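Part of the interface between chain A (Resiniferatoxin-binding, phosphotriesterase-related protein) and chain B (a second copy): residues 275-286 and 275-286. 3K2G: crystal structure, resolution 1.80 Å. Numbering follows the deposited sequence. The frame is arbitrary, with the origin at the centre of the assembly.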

# COMPACT_ATOMS: atom_id res chain seq x y z
N VAL A 275 13.40 -18.15 8.73
CA VAL A 275 13.33 -16.89 8.01
C VAL A 275 13.69 -17.05 6.53
O VAL A 275 14.50 -17.91 6.16
CB VAL A 275 14.24 -15.83 8.65
CG1 VAL A 275 13.72 -15.49 10.03
CG2 VAL A 275 15.66 -16.34 8.73
N GLN A 276 13.10 -16.19 5.70
CA GLN A 276 13.31 -16.23 4.26
C GLN A 276 14.05 -15.01 3.72
O GLN A 276 13.74 -13.87 4.07
CB GLN A 276 11.96 -16.34 3.56
CG GLN A 276 12.02 -16.28 2.04
CD GLN A 276 12.70 -17.50 1.46
OE1 GLN A 276 12.33 -18.63 1.77
NE2 GLN A 276 13.71 -17.28 0.61
N CYS A 277 15.03 -15.25 2.85
CA CYS A 277 15.77 -14.15 2.24
C CYS A 277 14.88 -13.56 1.15
O CYS A 277 14.25 -14.30 0.40
CB CYS A 277 17.08 -14.65 1.61
SG CYS A 277 18.28 -15.29 2.81
N PRO A 278 14.81 -12.23 1.06
CA PRO A 278 13.98 -11.57 0.05
C PRO A 278 14.54 -11.71 -1.36
O PRO A 278 15.69 -12.10 -1.55
CB PRO A 278 13.96 -10.12 0.53
CG PRO A 278 15.34 -9.96 1.08
CD PRO A 278 15.53 -11.23 1.88
N SER A 279 13.71 -11.38 -2.35
CA SER A 279 14.13 -11.47 -3.75
C SER A 279 14.91 -10.22 -4.11
O SER A 279 14.83 -9.20 -3.42
CB SER A 279 12.90 -11.57 -4.65
OG SER A 279 12.16 -10.37 -4.58
N ASP A 280 15.66 -10.29 -5.21
CA ASP A 280 16.44 -9.13 -5.63
C ASP A 280 15.53 -8.01 -6.12
O ASP A 280 15.88 -6.83 -6.02
CB ASP A 280 17.44 -9.51 -6.73
CG ASP A 280 18.60 -10.33 -6.21
OD1 ASP A 280 18.87 -10.31 -4.98
OD2 ASP A 280 19.27 -10.99 -7.03
N ASP A 281 14.37 -8.36 -6.66
CA ASP A 281 13.45 -7.33 -7.13
C ASP A 281 12.92 -6.52 -5.95
O ASP A 281 12.79 -5.30 -6.04
CB ASP A 281 12.27 -7.95 -7.88
CG ASP A 281 12.40 -7.80 -9.38
OD1 ASP A 281 13.41 -7.22 -9.83
OD2 ASP A 281 11.49 -8.26 -10.10
N GLU A 282 12.60 -7.19 -4.85
CA GLU A 282 12.09 -6.51 -3.67
C GLU A 282 13.16 -5.56 -3.13
O GLU A 282 12.87 -4.43 -2.74
CB GLU A 282 11.70 -7.51 -2.59
CG GLU A 282 10.48 -8.34 -2.92
CD GLU A 282 10.22 -9.41 -1.88
OE1 GLU A 282 11.10 -10.29 -1.71
OE2 GLU A 282 9.16 -9.36 -1.22
N VAL A 283 14.40 -6.04 -3.10
CA VAL A 283 15.51 -5.24 -2.60
C VAL A 283 15.75 -4.05 -3.52
O VAL A 283 15.98 -2.93 -3.05
CB VAL A 283 16.79 -6.09 -2.49
CG1 VAL A 283 18.01 -5.20 -2.26
CG2 VAL A 283 16.63 -7.08 -1.34
N ALA A 284 15.66 -4.28 -4.83
CA ALA A 284 15.86 -3.21 -5.80
C ALA A 284 14.84 -2.11 -5.56
O ALA A 284 15.16 -0.92 -5.58
CB ALA A 284 15.75 -3.76 -7.22
N ARG A 285 13.59 -2.50 -5.33
CA ARG A 285 12.54 -1.51 -5.06
C ARG A 285 12.89 -0.68 -3.82
O ARG A 285 12.72 0.54 -3.82
CB ARG A 285 11.19 -2.20 -4.85
CG ARG A 285 10.42 -2.42 -6.14
CD ARG A 285 8.98 -2.86 -5.87
NE ARG A 285 8.88 -4.27 -5.51
CZ ARG A 285 9.02 -5.27 -6.37
NH1 ARG A 285 9.28 -5.02 -7.65
NH2 ARG A 285 8.91 -6.53 -5.96
N ALA A 286 13.38 -1.33 -2.78
CA ALA A 286 13.75 -0.64 -1.55
C ALA A 286 14.91 0.34 -1.79
O ALA A 286 14.92 1.45 -1.27
CB ALA A 286 14.14 -1.66 -0.48
N VAL B 275 11.19 -10.54 -17.90
CA VAL B 275 10.29 -10.68 -16.76
C VAL B 275 10.89 -11.55 -15.67
O VAL B 275 11.67 -12.47 -15.94
CB VAL B 275 8.92 -11.25 -17.18
CG1 VAL B 275 8.22 -10.26 -18.09
CG2 VAL B 275 9.11 -12.59 -17.90
N GLN B 276 10.51 -11.26 -14.43
CA GLN B 276 11.02 -11.98 -13.27
C GLN B 276 9.92 -12.76 -12.55
O GLN B 276 8.86 -12.22 -12.25
CB GLN B 276 11.65 -10.98 -12.30
CG GLN B 276 12.13 -11.57 -10.98
CD GLN B 276 13.39 -12.40 -11.14
OE1 GLN B 276 14.40 -11.90 -11.63
NE2 GLN B 276 13.33 -13.65 -10.72
N CYS B 277 10.20 -14.03 -12.27
CA CYS B 277 9.25 -14.86 -11.54
C CYS B 277 9.23 -14.38 -10.10
O CYS B 277 10.29 -14.16 -9.50
CB CYS B 277 9.69 -16.33 -11.57
SG CYS B 277 9.70 -17.03 -13.22
N PRO B 278 8.03 -14.24 -9.52
CA PRO B 278 7.88 -13.78 -8.13
C PRO B 278 8.35 -14.83 -7.14
O PRO B 278 8.52 -16.00 -7.51
CB PRO B 278 6.38 -13.52 -8.03
CG PRO B 278 5.82 -14.64 -8.86
CD PRO B 278 6.73 -14.62 -10.09
N SER B 279 8.56 -14.42 -5.90
CA SER B 279 9.01 -15.32 -4.84
C SER B 279 7.84 -16.10 -4.25
O SER B 279 6.70 -15.65 -4.32
CB SER B 279 9.67 -14.53 -3.72
OG SER B 279 8.70 -13.83 -2.98
N ASP B 280 8.13 -17.23 -3.62
CA ASP B 280 7.07 -18.02 -3.02
C ASP B 280 6.38 -17.27 -1.88
O ASP B 280 5.20 -17.50 -1.60
CB ASP B 280 7.60 -19.37 -2.53
CG ASP B 280 7.89 -20.32 -3.68
OD1 ASP B 280 7.40 -20.05 -4.81
OD2 ASP B 280 8.60 -21.33 -3.46
N ASP B 281 7.11 -16.38 -1.22
CA ASP B 281 6.51 -15.60 -0.14
C ASP B 281 5.48 -14.62 -0.72
O ASP B 281 4.40 -14.46 -0.16
CB ASP B 281 7.57 -14.83 0.65
CG ASP B 281 8.01 -15.57 1.91
OD1 ASP B 281 7.35 -16.56 2.31
OD2 ASP B 281 9.02 -15.15 2.52
N GLU B 282 5.82 -13.98 -1.84
CA GLU B 282 4.89 -13.04 -2.46
C GLU B 282 3.63 -13.78 -2.91
O GLU B 282 2.52 -13.27 -2.76
CB GLU B 282 5.54 -12.37 -3.68
CG GLU B 282 6.68 -11.42 -3.34
CD GLU B 282 7.38 -10.91 -4.59
OE1 GLU B 282 7.91 -11.74 -5.35
OE2 GLU B 282 7.39 -9.68 -4.81
N VAL B 283 3.80 -14.98 -3.44
CA VAL B 283 2.67 -15.78 -3.89
C VAL B 283 1.84 -16.25 -2.70
O VAL B 283 0.61 -16.23 -2.75
CB VAL B 283 3.15 -16.99 -4.72
CG1 VAL B 283 2.00 -17.96 -4.95
CG2 VAL B 283 3.71 -16.49 -6.05
N ALA B 284 2.52 -16.69 -1.64
CA ALA B 284 1.83 -17.15 -0.45
C ALA B 284 0.91 -16.04 0.05
O ALA B 284 -0.25 -16.28 0.38
CB ALA B 284 2.83 -17.54 0.64
N ARG B 285 1.43 -14.81 0.11
CA ARG B 285 0.62 -13.69 0.57
C ARG B 285 -0.59 -13.45 -0.33
O ARG B 285 -1.67 -13.14 0.16
CB ARG B 285 1.45 -12.42 0.68
CG ARG B 285 2.28 -12.32 1.94
CD ARG B 285 2.71 -10.87 2.20
NE ARG B 285 3.61 -10.37 1.17
CZ ARG B 285 4.89 -10.73 1.05
NH1 ARG B 285 5.42 -11.59 1.91
NH2 ARG B 285 5.63 -10.24 0.07
N ALA B 286 -0.40 -13.57 -1.64
CA ALA B 286 -1.49 -13.37 -2.58
C ALA B 286 -2.56 -14.44 -2.36
O ALA B 286 -3.76 -14.16 -2.45
CB ALA B 286 -0.98 -13.44 -4.02
O HOH W 1 10.18 -10.67 -6.38
O HOH W 2 10.18 -12.79 -0.97

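Two copies of one segment meet here around a near-twofold centre, burying 292 Å² without a single direct hydrogen bond between them; packing, bridging waters and long salt bridges join them. Val275(A) points away and makes no contact, so the contact begins with Gln276(A). Its side chain (chi1 t, chi2 p) folds back so that NE2 of Gln276(A) donates to O of Cys277(A) at 3.0 Å. With its amide satisfied there and elsewhere in the structure, its aliphatic part is free to pack: CG of Gln276(A) lies 3.2 Å from OD2 of Asp281(B). Cys277(A) turns away into the protein, and Pro278(A) points sideways, out of contact.

Ser279(A) sits at the centre, its CB 4.5 Å from CB of Ser279(B). A small residue suits this close approach, and its hydroxyl works twice. As N-cap, OG of Ser279(A) accepts from N of Glu282(A) at 3.2 Å; it also binds water 1 at 2.7 Å, which donates to OE1 of Glu282(B), likewise 2.7 Å away. Water 2 makes the reciprocal bridge between OE1 of Glu282(A) and OG of Ser279(B).

Asp280(A) begins the helix; its CA-to-CB bond points sideways and it makes no contact. Asp281(A) points toward the partner, its carboxylate OD2 3.5 Å from the methylene CG of Gln276(B), while its OD1 is hydrogen-bonded elsewhere in the structure.

Glu282(A) closes the capping box: its OE1 accepts from N of Ser279(A) at 2.9 Å. The same carboxylate reaches across the interface, where OE2 of Glu282(A) comes within 4.0 Å of OE2 of Glu282(B), a like-charge approach in a buried setting. Arginine one turn along offers compensation: NH2 of Arg285(A) forms a long salt bridge of 3.7 Å to OE2 of Glu282(B), which lies at the guanidinium edge, and NH2 of Arg285(B) reaches OE2 of Glu282(A) at 3.9 Å. Each capping Ser279 and Glu282 thus also takes part in a water bridge to the other chain.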